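Local coordinates for protein restriction endonuclease EcoP15I, modification subunit (Escherichia coli, PDB 4ZCF) that methylates the N6 of an adenine on one strand of its DNA recognition site, using S-adenosyl-L-methionine, and works with the Res subunit in restriction, at residues E54-N59 against L207-D212; G313-S318 against K364-D369; P514-K519 against Y542-T547. One frame throughout, in Å; residues are numbered along the deposited sequence.

Interaction 1: residues E54-N59 against L207-D212; sequences ESYSLN and LKLVCD
Leu58, on the short strand that ends segment 54-59, lies over Leu209 on helix 207-212, and their CA atoms, at 6.7 Å, are the closest backbone pair. Two prongs reach from the strand side to the helix. The first is Leu58: CG stands anti to the backbone N (chi1 175°), which carries the CD2 branch forward onto the helix surface. That one methyl rests beside CB of Leu209 at 3.9 Å and over the backbone N of Val210 at 3.8 Å. It also meets the root of the valine side chain, with Leu58 CD2 4.2 Å from Val210 CB, so it settles against the helix between neighbouring residues.

The second prong is Tyr56, whose side chain runs about perpendicular to that of Leu209. It brings only its hydroxyl end across, Tyr56 OH lying 3.7 Å from Leu209 CD2. The polar partner of this hydroxyl is Gln206 of the second subunit, another copy of the protein, whose His171 meets the tyrosine ring. Within its own chain Val210 is touched by Ile178 and Tyr179 of helix 171-188.

Between the segments the contact is therefore van der Waals in kind, one leucine methyl on the helix surface and a hydroxyl beside another; the tyrosine hydroxyl turns its hydrogen bonding to the dimer interface, where Ser57 to Asn59 also pair with an antiparallel strand of the second subunit.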
loop_
_atom_site.group_PDB
_atom_site.type_symbol
_atom_site.label_atom_id
_atom_site.label_comp_id
_atom_site.label_asym_id
_atom_site.label_seq_id
_atom_site.Cartn_x
_atom_site.Cartn_y
_atom_site.Cartn_z
ATOM N N GLU A 54 -16.664 12.598 -15.167
ATOM C CA GLU A 54 -16.866 11.970 -13.862
ATOM C C GLU A 54 -16.009 10.700 -13.701
ATOM O O GLU A 54 -16.073 9.799 -14.547
ATOM C CB GLU A 54 -18.333 11.585 -13.760
ATOM C CG GLU A 54 -19.012 11.965 -12.471
ATOM C CD GLU A 54 -20.503 11.761 -12.585
ATOM O OE1 GLU A 54 -20.926 10.658 -13.011
ATOM O OE2 GLU A 54 -21.247 12.729 -12.306
ATOM N N SER A 55 -15.208 10.628 -12.617
ATOM C CA SER A 55 -14.348 9.486 -12.314
ATOM C C SER A 55 -14.139 9.334 -10.808
ATOM O O SER A 55 -14.417 10.271 -10.058
ATOM C CB SER A 55 -13.012 9.588 -13.045
ATOM O OG SER A 55 -12.174 10.605 -12.523
ATOM N N TYR A 56 -13.670 8.146 -10.364
ATOM C CA TYR A 56 -13.446 7.883 -8.945
ATOM C C TYR A 56 -12.179 8.575 -8.514
ATOM O O TYR A 56 -11.115 8.160 -8.958
ATOM C CB TYR A 56 -13.414 6.360 -8.628
ATOM C CG TYR A 56 -13.158 6.095 -7.166
ATOM C CD1 TYR A 56 -14.116 6.404 -6.200
ATOM C CD2 TYR A 56 -11.912 5.643 -6.729
ATOM C CE1 TYR A 56 -13.846 6.251 -4.836
ATOM C CE2 TYR A 56 -11.628 5.486 -5.371
ATOM C CZ TYR A 56 -12.592 5.798 -4.425
ATOM O OH TYR A 56 -12.288 5.624 -3.088
ATOM N N SER A 57 -12.274 9.645 -7.684
ATOM C CA SER A 57 -11.087 10.391 -7.274
ATOM C C SER A 57 -11.243 11.337 -6.079
ATOM O O SER A 57 -12.240 12.061 -5.963
ATOM C CB SER A 57 -10.563 11.206 -8.459
ATOM O OG SER A 57 -9.295 11.794 -8.210
ATOM N N LEU A 58 -10.183 11.412 -5.253
ATOM C CA LEU A 58 -10.064 12.404 -4.181
ATOM C C LEU A 58 -9.315 13.582 -4.856
ATOM O O LEU A 58 -8.157 13.451 -5.279
ATOM C CB LEU A 58 -9.283 11.878 -2.957
ATOM C CG LEU A 58 -9.002 12.897 -1.831
ATOM C CD1 LEU A 58 -10.269 13.193 -1.017
ATOM C CD2 LEU A 58 -7.891 12.412 -0.912
ATOM N N ASN A 59 -10.048 14.684 -5.060
ATOM C CA ASN A 59 -9.537 15.885 -5.713
ATOM C C ASN A 59 -9.629 16.995 -4.716
ATOM O O ASN A 59 -10.581 17.053 -3.918
ATOM C CB ASN A 59 -10.372 16.279 -6.951
ATOM C CG ASN A 59 -10.777 15.163 -7.889
ATOM O OD1 ASN A 59 -9.946 14.569 -8.589
ATOM N ND2 ASN A 59 -12.085 14.917 -7.979
ATOM N N LEU A 207 -6.777 10.960 4.551
ATOM C CA LEU A 207 -5.431 10.380 4.486
ATOM C C LEU A 207 -5.486 8.998 3.885
ATOM O O LEU A 207 -4.634 8.655 3.071
ATOM C CB LEU A 207 -4.831 10.293 5.889
ATOM C CG LEU A 207 -3.538 9.489 6.083
ATOM C CD1 LEU A 207 -2.303 10.153 5.365
ATOM C CD2 LEU A 207 -3.315 9.237 7.555
ATOM N N LYS A 208 -6.459 8.199 4.305
ATOM C CA LYS A 208 -6.662 6.837 3.844
ATOM C C LYS A 208 -6.890 6.839 2.350
ATOM O O LYS A 208 -6.320 5.990 1.656
ATOM C CB LYS A 208 -7.848 6.175 4.580
ATOM C CG LYS A 208 -7.449 5.303 5.758
ATOM C CD LYS A 208 -6.760 3.975 5.341
ATOM C CE LYS A 208 -7.710 2.876 4.926
ATOM N NZ LYS A 208 -8.145 3.024 3.510
ATOM N N LEU A 209 -7.676 7.827 1.852
ATOM C CA LEU A 209 -7.921 8.006 0.415
ATOM C C LEU A 209 -6.686 8.475 -0.364
ATOM O O LEU A 209 -6.454 7.963 -1.466
ATOM C CB LEU A 209 -9.186 8.843 0.112
ATOM C CG LEU A 209 -10.551 8.177 0.495
ATOM C CD1 LEU A 209 -11.703 8.951 -0.060
ATOM C CD2 LEU A 209 -10.655 6.748 -0.010
ATOM N N VAL A 210 -5.840 9.361 0.227
ATOM C CA VAL A 210 -4.574 9.790 -0.410
ATOM C C VAL A 210 -3.525 8.675 -0.402
ATOM O O VAL A 210 -2.700 8.612 -1.310
ATOM C CB VAL A 210 -4.044 11.163 0.077
ATOM C CG1 VAL A 210 -3.232 11.045 1.348
ATOM C CG2 VAL A 210 -3.233 11.856 -1.003
ATOM N N CYS A 211 -3.579 7.771 0.599
ATOM C CA CYS A 211 -2.672 6.623 0.699
ATOM C C CYS A 211 -3.014 5.599 -0.338
ATOM O O CYS A 211 -2.131 4.896 -0.839
ATOM C CB CYS A 211 -2.704 6.022 2.094
ATOM S SG CYS A 211 -1.674 6.888 3.286
ATOM N N ASP A 212 -4.313 5.506 -0.653
ATOM C CA ASP A 212 -4.843 4.672 -1.724
ATOM C C ASP A 212 -4.237 5.162 -3.032
ATOM O O ASP A 212 -3.657 4.365 -3.749
ATOM C CB ASP A 212 -6.377 4.711 -1.744
ATOM C CG ASP A 212 -7.067 3.896 -0.644
ATOM O OD1 ASP A 212 -6.397 3.042 -0.023
ATOM O OD2 ASP A 212 -8.302 4.081 -0.440
#

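Interaction 2: residues G313-S318 against K364-D369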
loop_
_atom_site.group_PDB
_atom_site.type_symbol
_atom_site.label_atom_id
_atom_site.label_comp_id
_atom_site.label_asym_id
_atom_site.label_seq_id
_atom_site.Cartn_x
_atom_site.Cartn_y
_atom_site.Cartn_z
ATOM N N GLY A 313 5.886 -29.634 29.493
ATOM C CA GLY A 313 5.373 -28.322 29.862
ATOM C C GLY A 313 3.874 -28.198 30.029
ATOM O O GLY A 313 3.137 -29.190 29.951
ATOM N N ILE A 314 3.427 -26.947 30.253
ATOM C CA ILE A 314 2.026 -26.540 30.390
ATOM C C ILE A 314 1.385 -26.572 29.005
ATOM O O ILE A 314 1.994 -26.119 28.044
ATOM C CB ILE A 314 1.955 -25.108 31.014
ATOM C CG1 ILE A 314 2.476 -25.085 32.466
ATOM C CG2 ILE A 314 0.546 -24.508 30.917
ATOM C CD1 ILE A 314 2.841 -23.749 32.969
ATOM N N TYR A 315 0.163 -27.098 28.901
ATOM C CA TYR A 315 -0.584 -27.161 27.637
ATOM C C TYR A 315 -2.081 -26.951 27.833
ATOM O O TYR A 315 -2.560 -26.893 28.963
ATOM C CB TYR A 315 -0.303 -28.479 26.862
ATOM C CG TYR A 315 -0.833 -29.735 27.517
ATOM C CD1 TYR A 315 -2.129 -30.182 27.267
ATOM C CD2 TYR A 315 -0.018 -30.515 28.337
ATOM C CE1 TYR A 315 -2.623 -31.344 27.859
ATOM C CE2 TYR A 315 -0.504 -31.677 28.946
ATOM C CZ TYR A 315 -1.808 -32.087 28.702
ATOM O OH TYR A 315 -2.295 -33.245 29.259
ATOM N N THR A 316 -2.816 -26.886 26.715
ATOM C CA THR A 316 -4.264 -26.717 26.651
ATOM C C THR A 316 -4.901 -27.826 25.782
ATOM O O THR A 316 -4.244 -28.414 24.919
ATOM C CB THR A 316 -4.590 -25.301 26.064
ATOM O OG1 THR A 316 -5.915 -24.898 26.408
ATOM C CG2 THR A 316 -4.419 -25.212 24.536
ATOM N N GLY A 317 -6.192 -28.055 25.993
ATOM C CA GLY A 317 -6.974 -28.898 25.115
ATOM C C GLY A 317 -7.601 -27.949 24.103
ATOM O O GLY A 317 -8.496 -27.196 24.471
ATOM N N SER A 318 -7.073 -27.893 22.850
ATOM C CA SER A 318 -7.627 -26.991 21.841
ATOM C C SER A 318 -8.865 -27.550 21.185
ATOM O O SER A 318 -8.825 -28.474 20.383
ATOM C CB SER A 318 -6.577 -26.528 20.830
ATOM O OG SER A 318 -6.880 -25.216 20.372
ATOM N N LYS A 364 -1.260 -35.926 18.758
ATOM C CA LYS A 364 -1.646 -34.538 18.985
ATOM C C LYS A 364 -3.088 -34.480 19.470
ATOM O O LYS A 364 -3.557 -33.409 19.859
ATOM C CB LYS A 364 -1.507 -33.726 17.680
ATOM C CG LYS A 364 -0.104 -33.711 17.094
ATOM C CD LYS A 364 0.657 -32.413 17.341
ATOM C CE LYS A 364 2.029 -32.410 16.701
ATOM N NZ LYS A 364 1.959 -32.463 15.209
ATOM N N ILE A 365 -3.792 -35.632 19.446
ATOM C CA ILE A 365 -5.199 -35.737 19.827
ATOM C C ILE A 365 -5.482 -36.104 21.289
ATOM O O ILE A 365 -4.948 -37.090 21.805
ATOM C CB ILE A 365 -5.948 -36.638 18.819
ATOM C CG1 ILE A 365 -5.726 -36.178 17.348
ATOM C CG2 ILE A 365 -7.427 -36.782 19.152
ATOM C CD1 ILE A 365 -6.009 -34.691 17.005
ATOM N N ILE A 366 -6.367 -35.314 21.929
ATOM C CA ILE A 366 -6.878 -35.495 23.293
ATOM C C ILE A 366 -8.313 -36.073 23.181
ATOM O O ILE A 366 -9.199 -35.431 22.624
ATOM C CB ILE A 366 -6.820 -34.178 24.141
ATOM C CG1 ILE A 366 -5.386 -33.597 24.209
ATOM C CG2 ILE A 366 -7.397 -34.399 25.554
ATOM C CD1 ILE A 366 -5.288 -32.199 24.787
ATOM N N PHE A 367 -8.512 -37.304 23.682
ATOM C CA PHE A 367 -9.805 -37.991 23.692
ATOM C C PHE A 367 -10.428 -37.852 25.068
ATOM O O PHE A 367 -9.705 -37.675 26.053
ATOM C CB PHE A 367 -9.616 -39.482 23.385
ATOM C CG PHE A 367 -9.276 -39.798 21.951
ATOM C CD1 PHE A 367 -10.276 -39.911 20.990
ATOM C CD2 PHE A 367 -7.962 -40.013 21.565
ATOM C CE1 PHE A 367 -9.962 -40.215 19.656
ATOM C CE2 PHE A 367 -7.650 -40.329 20.236
ATOM C CZ PHE A 367 -8.651 -40.422 19.289
ATOM N N GLY A 368 -11.756 -37.939 25.129
ATOM C CA GLY A 368 -12.485 -37.940 26.392
ATOM C C GLY A 368 -12.427 -39.311 27.054
ATOM O O GLY A 368 -11.792 -40.236 26.528
ATOM N N ASP A 369 -13.089 -39.470 28.218
ATOM C CA ASP A 369 -13.121 -40.761 28.913
ATOM C C ASP A 369 -13.963 -41.784 28.119
ATOM O O ASP A 369 -13.898 -42.978 28.395
ATOM C CB ASP A 369 -13.599 -40.604 30.369
ATOM C CG ASP A 369 -12.671 -39.765 31.242
ATOM O OD1 ASP A 369 -11.472 -40.133 31.370
ATOM O OD2 ASP A 369 -13.148 -38.748 31.816
#
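Ile366, Gly317 and Tyr315 carry this contact, and Ile366 gives up by far the largest share of surface. A single methyl does its work: CD1 reaches from the 365-366 strand to strand 313-318. With CG1 anti to the carbonyl carbon (chi1 -57°) and CD1 anti in turn (chi2 169°), the longer branch of the isoleucine is stretched to its full length. Its end lands on the backbone at Gly317, where Ile366 CD1 is 3.7 Å from Gly317 CA. The neighbouring peptide completes the seat, Thr316 O lying 3.9 Å from the same CD1.

Tyr315 closes in on the same methyl obliquely to its ring. The closest approach is Tyr315 CE1 to Ile366 CD1 at 4.2 Å.

These strands are not neighbours in their four-stranded antiparallel sheet. Strand 376-380 lies between them, bonded through its backbone to strand 313-318 and to Lys364 at the start of segment 364-369; its Lys378 touches Ile366 and forms a cation-pi contact with the Tyr315 ring. The isoleucine thus bridges the middle strand across one face of the sheet. At the far end of strand 313-318, Ser318 packs on a sugar of the bound DNA.

What joins the two segments directly is van der Waals contact alone, a methyl against a glycine backbone and an aromatic ring carbon, while the hydrogen bonding that links them passes through strand 376-380.

Interaction 3: residues P514-K519 against Y542-T547; sequences PDFRAK and YDTLLT
Phe516 points its ring from the loop toward helix 542-547, and its far end, CZ, is the atom that packs closely. Leu545 receives it: Phe516 CZ lies 3.6 Å from both CG and CD2 of Leu545, so the fork of the leucine, rather than one methyl, bears against the ring. The two side chains are set at a slant. On Leu545, CG is anti to the carbonyl carbon (chi1 -72°), which brings the branched end round to the phenyl group although the side chain does not leave the helix pointing at the loop.

Thr544 comes up to the ring differently. Its CB lies near the ring plane, at the edge, 4.3 Å from Phe516 CE2. The threonine hydroxyl is engaged within the helix, where OG1 hydrogen-bonds to the carbonyl O of Glu540, and contributes nothing polar to the loop. Leu77 of strand 76-80 touches both Phe516 and Thr544, and Leu537 adds to the packing round the phenyl group.

Beyond the phenylalanine the contact fades quickly. Arg517 has no modelled atoms past CB, nor has Lys519, and Ala518 between them is exposed, consistent with side chains that are disordered on the more open side of the loop. The backbone there still has local order: Ala518 N bonds to Asp515 O at 3.2 Å, closing a type I beta turn. Asp515, which opens this turn, is also the centre of an inverse gamma turn, whose bond from Phe516 N to Pro514 O is weak.

The arrangement is a type I beta turn at the exit of a strand, packed through one phenylalanine on a helix: as the chain leaves strand 508-514 of the large mixed sheet, Phe516 packs the loop against helix 539-552 of the C-terminal domain and against strand 76-80.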
loop_
_atom_site.group_PDB
_atom_site.type_symbol
_atom_site.label_atom_id
_atom_site.label_comp_id
_atom_site.label_asym_id
_atom_site.label_seq_id
_atom_site.Cartn_x
_atom_site.Cartn_y
_atom_site.Cartn_z
ATOM N N PRO A 514 22.616 26.186 3.573
ATOM C CA PRO A 514 22.323 26.981 2.356
ATOM C C PRO A 514 23.277 26.594 1.234
ATOM O O PRO A 514 24.423 26.269 1.543
ATOM C CB PRO A 514 22.540 28.432 2.808
ATOM C CG PRO A 514 23.335 28.364 4.049
ATOM C CD PRO A 514 23.009 27.060 4.705
ATOM N N ASP A 515 22.799 26.518 -0.034
ATOM C CA ASP A 515 23.657 26.102 -1.162
ATOM C C ASP A 515 24.592 27.227 -1.634
ATOM O O ASP A 515 24.286 27.896 -2.622
ATOM C CB ASP A 515 22.813 25.528 -2.327
ATOM C CG ASP A 515 23.575 25.014 -3.551
ATOM O OD1 ASP A 515 24.833 25.066 -3.549
ATOM O OD2 ASP A 515 22.919 24.559 -4.503
ATOM N N PHE A 516 25.747 27.396 -0.954
ATOM C CA PHE A 516 26.754 28.440 -1.229
ATOM C C PHE A 516 27.331 28.450 -2.667
ATOM O O PHE A 516 27.783 29.497 -3.122
ATOM C CB PHE A 516 27.891 28.419 -0.175
ATOM C CG PHE A 516 28.760 27.189 -0.252
ATOM C CD1 PHE A 516 29.812 27.114 -1.158
ATOM C CD2 PHE A 516 28.506 26.088 0.554
ATOM C CE1 PHE A 516 30.578 25.953 -1.275
ATOM C CE2 PHE A 516 29.277 24.928 0.441
ATOM C CZ PHE A 516 30.306 24.868 -0.476
ATOM N N ARG A 517 27.318 27.291 -3.355
ATOM C CA ARG A 517 27.842 27.077 -4.713
ATOM C C ARG A 517 26.837 27.422 -5.829
ATOM O O ARG A 517 27.109 27.148 -7.008
ATOM C CB ARG A 517 28.318 25.626 -4.862
ATOM N N ALA A 518 25.683 28.020 -5.468
ATOM C CA ALA A 518 24.646 28.356 -6.446
ATOM C C ALA A 518 24.790 29.749 -7.070
ATOM O O ALA A 518 25.282 30.677 -6.425
ATOM C CB ALA A 518 23.259 28.174 -5.840
ATOM N N LYS A 519 24.351 29.870 -8.340
ATOM C CA LYS A 519 24.375 31.090 -9.154
ATOM C C LYS A 519 23.113 31.183 -10.029
ATOM O O LYS A 519 22.577 30.149 -10.435
ATOM C CB LYS A 519 25.615 31.091 -10.040
ATOM N N TYR A 542 34.058 23.335 2.506
ATOM C CA TYR A 542 34.794 22.156 2.022
ATOM C C TYR A 542 34.187 20.856 2.611
ATOM O O TYR A 542 34.054 19.850 1.897
ATOM C CB TYR A 542 36.262 22.297 2.473
ATOM C CG TYR A 542 37.173 21.128 2.159
ATOM C CD1 TYR A 542 37.085 19.934 2.876
ATOM C CD2 TYR A 542 38.203 21.253 1.229
ATOM C CE1 TYR A 542 37.915 18.854 2.588
ATOM C CE2 TYR A 542 39.061 20.189 0.955
ATOM C CZ TYR A 542 38.915 18.991 1.640
ATOM O OH TYR A 542 39.754 17.932 1.369
ATOM N N ASP A 543 33.888 20.868 3.932
ATOM C CA ASP A 543 33.306 19.743 4.661
ATOM C C ASP A 543 31.849 19.510 4.272
ATOM O O ASP A 543 31.446 18.359 4.143
ATOM C CB ASP A 543 33.471 19.928 6.171
ATOM C CG ASP A 543 34.882 19.680 6.689
ATOM O OD1 ASP A 543 35.625 18.880 6.050
ATOM O OD2 ASP A 543 35.228 20.239 7.763
ATOM N N THR A 544 31.072 20.598 4.041
ATOM C CA THR A 544 29.692 20.552 3.552
ATOM C C THR A 544 29.621 19.847 2.176
ATOM O O THR A 544 28.749 19.006 1.978
ATOM C CB THR A 544 29.049 21.945 3.568
ATOM O OG1 THR A 544 29.200 22.512 4.875
ATOM C CG2 THR A 544 27.557 21.910 3.196
ATOM N N LEU A 545 30.567 20.141 1.266
ATOM C CA LEU A 545 30.657 19.535 -0.069
ATOM C C LEU A 545 30.920 18.055 -0.026
ATOM O O LEU A 545 30.221 17.310 -0.690
ATOM C CB LEU A 545 31.756 20.192 -0.913
ATOM C CG LEU A 545 31.530 21.593 -1.444
ATOM C CD1 LEU A 545 32.640 21.941 -2.420
ATOM C CD2 LEU A 545 30.183 21.725 -2.148
ATOM N N LEU A 546 31.944 17.627 0.727
ATOM C CA LEU A 546 32.348 16.224 0.883
ATOM C C LEU A 546 31.174 15.363 1.360
ATOM O O LEU A 546 30.923 14.306 0.778
ATOM C CB LEU A 546 33.520 16.159 1.873
ATOM C CG LEU A 546 34.137 14.804 2.187
ATOM C CD1 LEU A 546 34.710 14.113 0.935
ATOM C CD2 LEU A 546 35.196 14.953 3.256
ATOM N N THR A 547 30.454 15.838 2.399
ATOM C CA THR A 547 29.285 15.230 3.046
ATOM C C THR A 547 28.127 15.106 2.044
ATOM O O THR A 547 27.543 14.033 1.929
ATOM C CB THR A 547 28.921 16.058 4.322
ATOM O OG1 THR A 547 30.009 15.967 5.253
ATOM C CG2 THR A 547 27.612 15.599 4.989
#

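How the interactions relate
Followed from the N terminus, the three contacts come in series, each closing its loop before the next opens; none nests or crosses. Interaction 1 spans the longest loop, 147 residues, and ties an N-terminal strand at the dimer interface to helix 204-215 of the methyltransferase domain. Interaction 2 closes a 45-residue excursion, which carries helix 353-361, between two strands of the small antiparallel sheet near the bound DNA. Interaction 3, with only 22 residues between its segments, joins the exit of strand 508-514 to the C-terminal domain. They touch nowhere: the centres of interactions 2 and 3 are about 70 Å apart, on opposite sides of the chain's centre.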